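Local coordinates for hypothetical protein (PDB 2IL5) that is of unknown function but belongs to the Activator of Hsp90 ATPase homolog 1-like family, a group with the Bet v 1-like fold, at residues W42-A47 with E155-K160; K62-D67 with V76-Y81; S126-E131 with Q141-Y146. One frame throughout, in Å; residues are numbered along the deposited sequence.

Interaction 1. Residues W42-A47 with E155-K160; sequences WFMTSA and ELMFDK
Met-157, a selenomethionine here, reaches from the long C-terminal helix into the bend formed by Trp-42, Phe-43 and Met-44. Its CB lies 4.2 Å from CE3 of the Trp-42 indole. CG then presses on the backbone, with Met-157 CG 3.3 Å from Trp-42 O. The SE atom makes a Met-aromatic contact, 5.1 Å from the centroid of the Phe-43 ring and approaching it obliquely, 34° off the normal. The same Met-157 SE lies 3.8 Å from Met-44 N. A bend at chi3 (-102°) carries CE to the second selenomethionine, so that Met-157 CE sits 3.8 Å from Met-44 SE.

Trp-42 adds a second apolar patch. Its CZ3 meets the edge of the Phe-158 ring, 4.0 Å from Phe-158 CD1. One turn of helix separates Met-157 from Lys-160, whose aliphatic CG rests 3.9 Å from Trp-42 CB. The Lys-160 chain bends at chi2 and chi3, and its NZ ends 3.7 Å from Ser-46 CB. No hydrogen bond joins the two segments.

Behind the contact, Trp-42 NE1 bonds to Ala-32 O in helix 26-32, and Phe-158 meets Phe-122 edge-to-face. Residues 42-47 bridge helix 136-166 and one part of the sheet, Phe-43 packing on strands 62-68 and 89-94, while Phe-158 reaches strand 12-22 itself.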
loop_
_atom_site.group_PDB
_atom_site.type_symbol
_atom_site.label_atom_id
_atom_site.label_comp_id
_atom_site.label_asym_id
_atom_site.label_seq_id
_atom_site.Cartn_x
_atom_site.Cartn_y
_atom_site.Cartn_z
ATOM N N TRP A 42 -2.060 -7.486 -6.814
ATOM C CA TRP A 42 -2.288 -7.331 -5.367
ATOM C C TRP A 42 -2.400 -5.923 -4.834
ATOM O O TRP A 42 -3.032 -5.722 -3.816
ATOM C CB TRP A 42 -1.216 -8.073 -4.547
ATOM C CG TRP A 42 0.128 -7.394 -4.514
ATOM C CD1 TRP A 42 1.161 -7.587 -5.394
ATOM C CD2 TRP A 42 0.610 -6.453 -3.526
ATOM N NE1 TRP A 42 2.247 -6.799 -5.027
ATOM C CE2 TRP A 42 1.937 -6.106 -3.885
ATOM C CE3 TRP A 42 0.046 -5.858 -2.376
ATOM C CZ2 TRP A 42 2.709 -5.182 -3.136
ATOM C CZ3 TRP A 42 0.817 -4.958 -1.633
ATOM C CH2 TRP A 42 2.140 -4.638 -2.020
ATOM N N PHE A 43 -1.755 -4.962 -5.471
ATOM C CA PHE A 43 -1.662 -3.623 -4.891
ATOM C C PHE A 43 -2.832 -2.760 -5.320
ATOM O O PHE A 43 -2.810 -2.207 -6.413
ATOM C CB PHE A 43 -0.344 -2.957 -5.293
ATOM C CG PHE A 43 -0.063 -1.707 -4.545
ATOM C CD1 PHE A 43 -0.331 -0.462 -5.114
ATOM C CD2 PHE A 43 0.450 -1.761 -3.253
ATOM C CE1 PHE A 43 -0.088 0.720 -4.399
ATOM C CE2 PHE A 43 0.690 -0.583 -2.533
ATOM C CZ PHE A 43 0.419 0.654 -3.125
HETATM N N MSE A 44 -3.841 -2.673 -4.446
HETATM C CA MSE A 44 -5.123 -1.966 -4.681
HETATM C C MSE A 44 -5.894 -2.489 -5.880
HETATM O O MSE A 44 -6.790 -1.839 -6.395
HETATM C CB MSE A 44 -4.910 -0.457 -4.834
HETATM C CG MSE A 44 -3.897 0.140 -3.895
HETATM SE SE MSE A 44 -4.696 0.739 -2.253
HETATM C CE MSE A 44 -6.080 1.975 -2.889
ATOM N N THR A 45 -5.523 -3.675 -6.330
ATOM C CA THR A 45 -6.161 -4.260 -7.470
ATOM C C THR A 45 -5.961 -5.785 -7.460
ATOM O O THR A 45 -5.409 -6.328 -6.495
ATOM C CB THR A 45 -5.625 -3.567 -8.727
ATOM O OG1 THR A 45 -6.456 -3.875 -9.851
ATOM C CG2 THR A 45 -4.160 -3.925 -8.967
ATOM N N SER A 46 -6.437 -6.477 -8.493
ATOM C CA SER A 46 -6.138 -7.914 -8.652
ATOM C C SER A 46 -6.137 -8.280 -10.126
ATOM O O SER A 46 -6.553 -7.458 -10.967
ATOM C CB SER A 46 -7.113 -8.800 -7.858
ATOM O OG SER A 46 -8.406 -8.701 -8.407
ATOM N N ALA A 47 -5.657 -9.492 -10.436
ATOM C CA ALA A 47 -5.601 -9.974 -11.803
ATOM C C ALA A 47 -6.925 -9.786 -12.539
ATOM O O ALA A 47 -6.935 -9.302 -13.681
ATOM C CB ALA A 47 -5.166 -11.466 -11.859
ATOM N N GLU A 155 -3.796 -5.759 5.425
ATOM C CA GLU A 155 -3.702 -7.195 5.720
ATOM C C GLU A 155 -4.182 -8.035 4.561
ATOM O O GLU A 155 -3.518 -9.021 4.207
ATOM C CB GLU A 155 -4.524 -7.605 6.940
ATOM C CG GLU A 155 -4.046 -7.105 8.299
ATOM C CD GLU A 155 -2.634 -7.521 8.687
ATOM O OE1 GLU A 155 -2.139 -8.526 8.159
ATOM O OE2 GLU A 155 -2.029 -6.856 9.556
ATOM N N LEU A 156 -5.348 -7.686 3.997
ATOM C CA LEU A 156 -5.935 -8.468 2.889
ATOM C C LEU A 156 -5.048 -8.382 1.671
ATOM O O LEU A 156 -4.909 -9.358 0.943
ATOM C CB LEU A 156 -7.324 -7.982 2.485
ATOM C CG LEU A 156 -8.610 -8.402 3.149
ATOM C CD1 LEU A 156 -9.743 -7.533 2.598
ATOM C CD2 LEU A 156 -8.883 -9.862 2.936
HETATM N N MSE A 157 -4.459 -7.201 1.465
HETATM C CA MSE A 157 -3.483 -6.967 0.383
HETATM C C MSE A 157 -2.181 -7.757 0.496
HETATM O O MSE A 157 -1.647 -8.218 -0.506
HETATM C CB MSE A 157 -3.097 -5.501 0.335
HETATM C CG MSE A 157 -3.782 -4.729 -0.739
HETATM SE SE MSE A 157 -3.066 -2.918 -0.707
HETATM C CE MSE A 157 -4.568 -2.156 0.199
ATOM N N PHE A 158 -1.633 -7.821 1.708
ATOM C CA PHE A 158 -0.357 -8.472 1.911
ATOM C C PHE A 158 -0.545 -9.974 1.836
ATOM O O PHE A 158 0.371 -10.699 1.468
ATOM C CB PHE A 158 0.245 -8.109 3.259
ATOM C CG PHE A 158 0.531 -6.665 3.415
ATOM C CD1 PHE A 158 0.849 -5.865 2.314
ATOM C CD2 PHE A 158 0.520 -6.088 4.671
ATOM C CE1 PHE A 158 1.137 -4.512 2.476
ATOM C CE2 PHE A 158 0.819 -4.759 4.810
ATOM C CZ PHE A 158 1.117 -3.970 3.709
ATOM N N ASP A 159 -1.716 -10.459 2.209
ATOM C CA ASP A 159 -1.846 -11.887 2.121
ATOM C C ASP A 159 -2.164 -12.359 0.678
ATOM O O ASP A 159 -1.715 -13.413 0.237
ATOM C CB ASP A 159 -2.511 -12.559 3.357
ATOM C CG ASP A 159 -3.987 -12.302 3.503
ATOM O OD1 ASP A 159 -4.742 -12.299 2.504
ATOM O OD2 ASP A 159 -4.428 -12.204 4.673
ATOM N N LYS A 160 -2.799 -11.477 -0.084
ATOM C CA LYS A 160 -2.801 -11.588 -1.531
ATOM C C LYS A 160 -1.399 -11.495 -2.166
ATOM O O LYS A 160 -1.033 -12.314 -2.992
ATOM C CB LYS A 160 -3.709 -10.530 -2.097
ATOM C CG LYS A 160 -3.918 -10.637 -3.563
ATOM C CD LYS A 160 -5.393 -10.629 -3.868
ATOM C CE LYS A 160 -6.045 -9.260 -3.890
ATOM N NZ LYS A 160 -7.496 -9.579 -4.262
#

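Interaction 2. Residues K62-D67 with V76-Y81; sequences KYRIVD and VIEGIY
Strands 62-68 and 74-85 form a beta hairpin in the curved antiparallel sheet, and here Lys-62 to Val-66 pair with Ile-80 to Val-76 at 170° between strand directions. Tyr-63 with Gly-79 and Ile-65 with Ile-77 are the hydrogen-bonded pairs. The bond from Ile-65 N to Ile-77 O is short and straight, 2.7 Å with an N-H...O angle of 176°; that from Tyr-63 N to Gly-79 O is 2.9 Å. Each is returned by a bond in the other direction.

On the face bearing Tyr-63, Ile-65 and Ile-77, the tyrosine CG sits between its backbone N and carbonyl carbon (chi1 72°), and the ring lies over the neighbouring strand. Gly-79 N is over one ring face, offset toward the rim, and Tyr-63 CE1 is 3.4 Å from Gly-79 C. With no side chain at Gly-79, the ring rests directly on backbone. Ile-77 flanks it, its CG2 4.2 Å from Tyr-63 CE2, while Tyr-63 OH bonds to Thr-93 O on strand 89-94.

The other face carries charge. Glu-78 OE2 takes a salt bridge from Lys-62 NZ at 2.8 Å, met from above the carboxylate plane, and a second with Arg-64 NE at 3.2 Å, whose hydrogen bond is weak and bent, with OE2 in the guanidinium plane at its edge. Arg-64 runs beside Glu-78 with Arg-64 CG 3.5 Å from Glu-78 CG, and its NH2 has a further partner in Glu-52.

One carboxylate oxygen thus serves two cations, which probably favours the ionised glutamate and offsets the repulsion between Lys-62 and Arg-64, while the tyrosine face is mostly apolar.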
loop_
_atom_site.group_PDB
_atom_site.type_symbol
_atom_site.label_atom_id
_atom_site.label_comp_id
_atom_site.label_asym_id
_atom_site.label_seq_id
_atom_site.Cartn_x
_atom_site.Cartn_y
_atom_site.Cartn_z
ATOM N N LYS A 62 5.897 7.934 -11.785
ATOM C CA LYS A 62 4.472 7.786 -11.497
ATOM C C LYS A 62 3.958 6.358 -11.660
ATOM O O LYS A 62 4.463 5.592 -12.487
ATOM C CB LYS A 62 3.667 8.737 -12.382
ATOM C CG LYS A 62 2.133 8.616 -12.180
ATOM C CD LYS A 62 1.333 9.556 -13.083
ATOM C CE LYS A 62 -0.121 9.153 -13.087
ATOM N NZ LYS A 62 -0.883 9.958 -14.087
ATOM N N TYR A 63 2.954 5.996 -10.865
ATOM C CA TYR A 63 2.185 4.811 -11.148
ATOM C C TYR A 63 0.705 5.175 -11.191
ATOM O O TYR A 63 0.256 6.117 -10.510
ATOM C CB TYR A 63 2.475 3.653 -10.171
ATOM C CG TYR A 63 1.913 3.893 -8.794
ATOM C CD1 TYR A 63 2.667 4.540 -7.808
ATOM C CD2 TYR A 63 0.601 3.516 -8.492
ATOM C CE1 TYR A 63 2.127 4.785 -6.549
ATOM C CE2 TYR A 63 0.046 3.760 -7.259
ATOM C CZ TYR A 63 0.805 4.385 -6.277
ATOM O OH TYR A 63 0.225 4.623 -5.045
ATOM N N ARG A 64 -0.039 4.439 -12.028
ATOM C CA ARG A 64 -1.473 4.639 -12.162
ATOM C C ARG A 64 -2.240 3.308 -12.285
ATOM O O ARG A 64 -2.067 2.567 -13.255
ATOM C CB ARG A 64 -1.764 5.546 -13.347
ATOM C CG ARG A 64 -3.194 5.911 -13.443
ATOM C CD ARG A 64 -3.462 6.712 -14.699
ATOM N NE ARG A 64 -4.829 7.246 -14.688
ATOM C CZ ARG A 64 -5.812 6.739 -15.414
ATOM N NH1 ARG A 64 -7.030 7.256 -15.355
ATOM N NH2 ARG A 64 -5.568 5.707 -16.207
ATOM N N ILE A 65 -3.069 3.017 -11.286
ATOM C CA ILE A 65 -3.855 1.783 -11.238
ATOM C C ILE A 65 -5.342 2.133 -11.339
ATOM O O ILE A 65 -5.851 2.979 -10.581
ATOM C CB ILE A 65 -3.591 0.997 -9.936
ATOM C CG1 ILE A 65 -2.105 0.615 -9.848
ATOM C CG2 ILE A 65 -4.545 -0.200 -9.838
ATOM C CD1 ILE A 65 -1.645 -0.001 -8.536
ATOM N N VAL A 66 -6.010 1.498 -12.313
ATOM C CA VAL A 66 -7.464 1.591 -12.498
ATOM C C VAL A 66 -8.089 0.211 -12.197
ATOM O O VAL A 66 -7.769 -0.785 -12.831
ATOM C CB VAL A 66 -7.794 2.055 -13.923
ATOM C CG1 VAL A 66 -9.259 2.288 -14.088
ATOM C CG2 VAL A 66 -7.007 3.327 -14.264
ATOM N N ASP A 67 -8.940 0.160 -11.184
ATOM C CA ASP A 67 -9.482 -1.084 -10.673
ATOM C C ASP A 67 -10.996 -1.066 -10.837
ATOM O O ASP A 67 -11.666 -0.103 -10.414
ATOM C CB ASP A 67 -9.118 -1.281 -9.194
ATOM C CG ASP A 67 -9.438 -2.689 -8.696
ATOM O OD1 ASP A 67 -8.921 -3.675 -9.272
ATOM O OD2 ASP A 67 -10.206 -2.820 -7.728
ATOM N N VAL A 76 -9.552 4.760 -9.202
ATOM C CA VAL A 76 -8.267 5.228 -9.734
ATOM C C VAL A 76 -7.293 5.502 -8.577
ATOM O O VAL A 76 -7.595 6.223 -7.626
ATOM C CB VAL A 76 -8.418 6.472 -10.679
ATOM C CG1 VAL A 76 -7.074 6.864 -11.251
ATOM C CG2 VAL A 76 -9.408 6.189 -11.805
ATOM N N ILE A 77 -6.138 4.869 -8.654
ATOM C CA ILE A 77 -5.142 4.983 -7.652
ATOM C C ILE A 77 -3.875 5.420 -8.377
ATOM O O ILE A 77 -3.413 4.768 -9.321
ATOM C CB ILE A 77 -4.943 3.653 -6.872
ATOM C CG1 ILE A 77 -6.275 3.143 -6.324
ATOM C CG2 ILE A 77 -3.876 3.773 -5.771
ATOM C CD1 ILE A 77 -6.834 1.873 -7.036
ATOM N N GLU A 78 -3.337 6.554 -7.945
ATOM C CA GLU A 78 -2.130 7.133 -8.532
ATOM C C GLU A 78 -1.197 7.588 -7.445
ATOM O O GLU A 78 -1.632 7.956 -6.373
ATOM C CB GLU A 78 -2.473 8.357 -9.371
ATOM C CG GLU A 78 -3.229 8.061 -10.630
ATOM C CD GLU A 78 -3.412 9.314 -11.443
ATOM O OE1 GLU A 78 -3.728 10.374 -10.831
ATOM O OE2 GLU A 78 -3.239 9.245 -12.686
ATOM N N GLY A 79 0.090 7.629 -7.758
ATOM C CA GLY A 79 1.072 8.145 -6.836
ATOM C C GLY A 79 2.438 8.094 -7.458
ATOM O O GLY A 79 2.608 7.883 -8.675
ATOM N N ILE A 80 3.416 8.235 -6.586
ATOM C CA ILE A 80 4.803 8.449 -6.960
ATOM C C ILE A 80 5.711 7.550 -6.141
ATOM O O ILE A 80 5.487 7.373 -4.943
ATOM C CB ILE A 80 5.205 9.957 -6.693
ATOM C CG1 ILE A 80 4.538 10.896 -7.688
ATOM C CG2 ILE A 80 6.686 10.140 -6.772
ATOM C CD1 ILE A 80 4.847 10.558 -9.096
ATOM N N TYR A 81 6.748 7.004 -6.766
ATOM C CA TYR A 81 7.822 6.412 -5.993
ATOM C C TYR A 81 8.747 7.521 -5.514
ATOM O O TYR A 81 9.213 8.315 -6.301
ATOM C CB TYR A 81 8.582 5.416 -6.826
ATOM C CG TYR A 81 7.778 4.202 -7.134
ATOM C CD1 TYR A 81 7.636 3.200 -6.169
ATOM C CD2 TYR A 81 7.109 4.064 -8.379
ATOM C CE1 TYR A 81 6.911 2.070 -6.435
ATOM C CE2 TYR A 81 6.359 2.956 -8.649
ATOM C CZ TYR A 81 6.271 1.945 -7.663
ATOM O OH TYR A 81 5.549 0.797 -7.875
#

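Interaction 3. Residues S126-E131 with Q141-Y146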
loop_
_atom_site.group_PDB
_atom_site.type_symbol
_atom_site.label_atom_id
_atom_site.label_comp_id
_atom_site.label_asym_id
_atom_site.label_seq_id
_atom_site.Cartn_x
_atom_site.Cartn_y
_atom_site.Cartn_z
ATOM N N SER A 126 -1.969 8.594 6.817
ATOM C CA SER A 126 -3.062 9.186 6.054
ATOM C C SER A 126 -3.787 10.259 6.842
ATOM O O SER A 126 -4.082 10.058 8.002
ATOM C CB SER A 126 -4.094 8.122 5.672
ATOM O OG SER A 126 -5.102 8.720 4.869
ATOM N N LEU A 127 -4.083 11.377 6.204
ATOM C CA LEU A 127 -4.763 12.503 6.858
ATOM C C LEU A 127 -6.231 12.261 6.905
ATOM O O LEU A 127 -6.819 11.995 5.862
ATOM C CB LEU A 127 -4.558 13.793 6.061
ATOM C CG LEU A 127 -3.537 14.738 6.616
ATOM C CD1 LEU A 127 -3.476 15.899 5.678
ATOM C CD2 LEU A 127 -3.952 15.216 8.019
ATOM N N VAL A 128 -6.835 12.310 8.086
ATOM C CA VAL A 128 -8.305 12.166 8.152
ATOM C C VAL A 128 -9.064 13.522 8.312
ATOM O O VAL A 128 -8.737 14.390 9.094
ATOM C CB VAL A 128 -8.817 10.867 8.926
ATOM C CG1 VAL A 128 -7.716 10.209 9.723
ATOM C CG2 VAL A 128 -10.167 11.062 9.725
ATOM N N GLU A 129 -10.028 13.718 7.445
ATOM C CA GLU A 129 -10.709 14.993 7.409
ATOM C C GLU A 129 -11.665 15.105 8.595
ATOM O O GLU A 129 -12.426 14.164 8.916
ATOM C CB GLU A 129 -11.434 15.183 6.090
ATOM C CG GLU A 129 -11.337 16.588 5.557
ATOM C CD GLU A 129 -10.128 16.806 4.645
ATOM O OE1 GLU A 129 -9.019 16.290 4.978
ATOM O OE2 GLU A 129 -10.285 17.507 3.602
ATOM N N LYS A 130 -11.592 16.255 9.247
ATOM C CA LYS A 130 -12.492 16.531 10.337
ATOM C C LYS A 130 -13.773 17.108 9.756
ATOM O O LYS A 130 -13.745 17.929 8.849
ATOM C CB LYS A 130 -11.842 17.450 11.367
ATOM C CG LYS A 130 -12.558 17.403 12.731
ATOM C CD LYS A 130 -11.888 18.347 13.687
ATOM C CE LYS A 130 -12.344 18.055 15.044
ATOM N NZ LYS A 130 -11.823 19.155 15.867
ATOM N N GLU A 131 -14.901 16.581 10.193
ATOM C CA GLU A 131 -16.172 17.064 9.678
ATOM C C GLU A 131 -16.693 18.270 10.459
ATOM O O GLU A 131 -16.352 18.469 11.607
ATOM C CB GLU A 131 -17.150 15.882 9.614
ATOM C CG GLU A 131 -16.607 14.757 8.662
ATOM C CD GLU A 131 -17.488 13.513 8.579
ATOM O OE1 GLU A 131 -16.925 12.412 8.321
ATOM O OE2 GLU A 131 -18.730 13.611 8.772
ATOM N N GLN A 141 -13.451 8.834 17.099
ATOM C CA GLN A 141 -14.128 7.659 16.582
ATOM C C GLN A 141 -13.985 7.454 15.073
ATOM O O GLN A 141 -13.844 6.324 14.636
ATOM C CB GLN A 141 -15.614 7.599 17.059
ATOM C CG GLN A 141 -15.683 7.575 18.634
ATOM C CD GLN A 141 -17.107 7.684 19.307
ATOM O OE1 GLN A 141 -17.325 7.084 20.383
ATOM N NE2 GLN A 141 -18.037 8.466 18.708
ATOM N N LYS A 142 -14.062 8.537 14.281
ATOM C CA LYS A 142 -13.833 8.479 12.835
ATOM C C LYS A 142 -12.374 8.053 12.475
ATOM O O LYS A 142 -12.181 7.332 11.520
ATOM C CB LYS A 142 -14.118 9.829 12.168
ATOM C CG LYS A 142 -13.964 9.778 10.641
ATOM C CD LYS A 142 -14.232 11.084 9.936
ATOM C CE LYS A 142 -14.039 10.953 8.398
ATOM N NZ LYS A 142 -14.052 12.293 7.793
ATOM N N LYS A 143 -11.371 8.512 13.225
ATOM C CA LYS A 143 -9.975 8.087 13.004
ATOM C C LYS A 143 -9.714 6.636 13.395
ATOM O O LYS A 143 -8.958 5.969 12.730
ATOM C CB LYS A 143 -8.990 8.977 13.733
ATOM C CG LYS A 143 -9.095 10.435 13.296
ATOM C CD LYS A 143 -8.525 11.304 14.399
ATOM C CE LYS A 143 -7.076 11.042 14.511
ATOM N NZ LYS A 143 -6.668 11.418 15.886
ATOM N N LYS A 144 -10.339 6.174 14.476
ATOM C CA LYS A 144 -10.277 4.793 14.861
ATOM C C LYS A 144 -10.891 3.837 13.807
ATOM O O LYS A 144 -10.282 2.832 13.475
ATOM C CB LYS A 144 -10.907 4.610 16.247
ATOM C CG LYS A 144 -11.037 3.171 16.713
ATOM C CD LYS A 144 -9.820 2.670 17.502
ATOM C CE LYS A 144 -8.638 2.236 16.581
ATOM N NZ LYS A 144 -7.946 0.970 17.037
ATOM N N GLU A 145 -12.071 4.172 13.293
ATOM C CA GLU A 145 -12.758 3.423 12.225
ATOM C C GLU A 145 -11.906 3.391 10.964
ATOM O O GLU A 145 -11.800 2.368 10.295
ATOM C CB GLU A 145 -14.110 4.078 11.867
ATOM C CG GLU A 145 -15.336 3.509 12.513
ATOM C CD GLU A 145 -16.367 4.580 12.951
ATOM O OE1 GLU A 145 -16.607 5.588 12.223
ATOM O OE2 GLU A 145 -16.927 4.400 14.059
ATOM N N TYR A 146 -11.380 4.551 10.610
ATOM C CA TYR A 146 -10.481 4.695 9.461
ATOM C C TYR A 146 -9.176 3.854 9.603
ATOM O O TYR A 146 -8.811 3.127 8.685
ATOM C CB TYR A 146 -10.187 6.195 9.162
ATOM C CG TYR A 146 -9.366 6.356 7.928
ATOM C CD1 TYR A 146 -9.922 6.136 6.663
ATOM C CD2 TYR A 146 -8.012 6.667 8.014
ATOM C CE1 TYR A 146 -9.140 6.250 5.516
ATOM C CE2 TYR A 146 -7.216 6.767 6.879
ATOM C CZ TYR A 146 -7.775 6.566 5.636
ATOM O OH TYR A 146 -6.976 6.699 4.510
#
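Lys-142 and Tyr-146, one turn apart on the helix, grip residues 126-131 at two polar points with Val-128 between them. Lys-142 starts with CG anti to its backbone N (chi1 -177°) and stays extended, which delivers NZ to two acceptors. Lys-142 NZ is 2.7 Å from the backbone Glu-129 O. Glu-131 OE1, at 2.9 Å from Lys-142 NZ, accepts with its anti lone pair and completes a salt bridge; the two side chains cross at about a right angle. At the other point Tyr-146 OH and Ser-126 OG are hydrogen-bonded at 2.8 Å.

Val-128 packs with both methyls. Its CG1 is 3.9 Å from Tyr-146 CD2, an oblique approach to the ring, and its CG2 is 3.8 Å from Lys-143 CG.

A second shell of bonds helps to position the partners. Ser-126 OG also bonds to Asp-104 OD1 and Tyr-146 OH to Tyr-124 OH, so both hydroxyls belong to a longer polar chain, while Lys-143 NZ pairs with Glu-12 OE1. Val-14 of the edge strand 12-22 touches Val-128, Lys-143 and Tyr-146 together.

The strand 126-128 and helix 141-146 axes come within 9.8 Å at an angle of 146°. A long C-terminal helix laid across an antiparallel sheet, following its last strand after a short loop, is the hallmark of the helix-grip, Bet v 1-like fold.

How the interactions relate
Interactions 1 and 3 both use helix 136-166, but at places with centres 23 Å apart: interaction 1 meets a loop near the middle of the fold with apolar and selenium contacts and no hydrogen bond, whereas interaction 3 lies about 18 Å from the chain centre and relies on lysine and hydroxyl bonds around one valine. Interaction 2 is sheet pairing, partly buried, with a salt-bridge network on one face and mainly apolar side chains on the other. It touches interaction 1 directly: Thr-45 OG1 lies 2.5 Å from Asp-67 OD1, a probable hydrogen bond, and Met-44 CE packs on Ile-77 CG1. Interactions 2 and 3 do not touch, yet both reach the same antiparallel sheet.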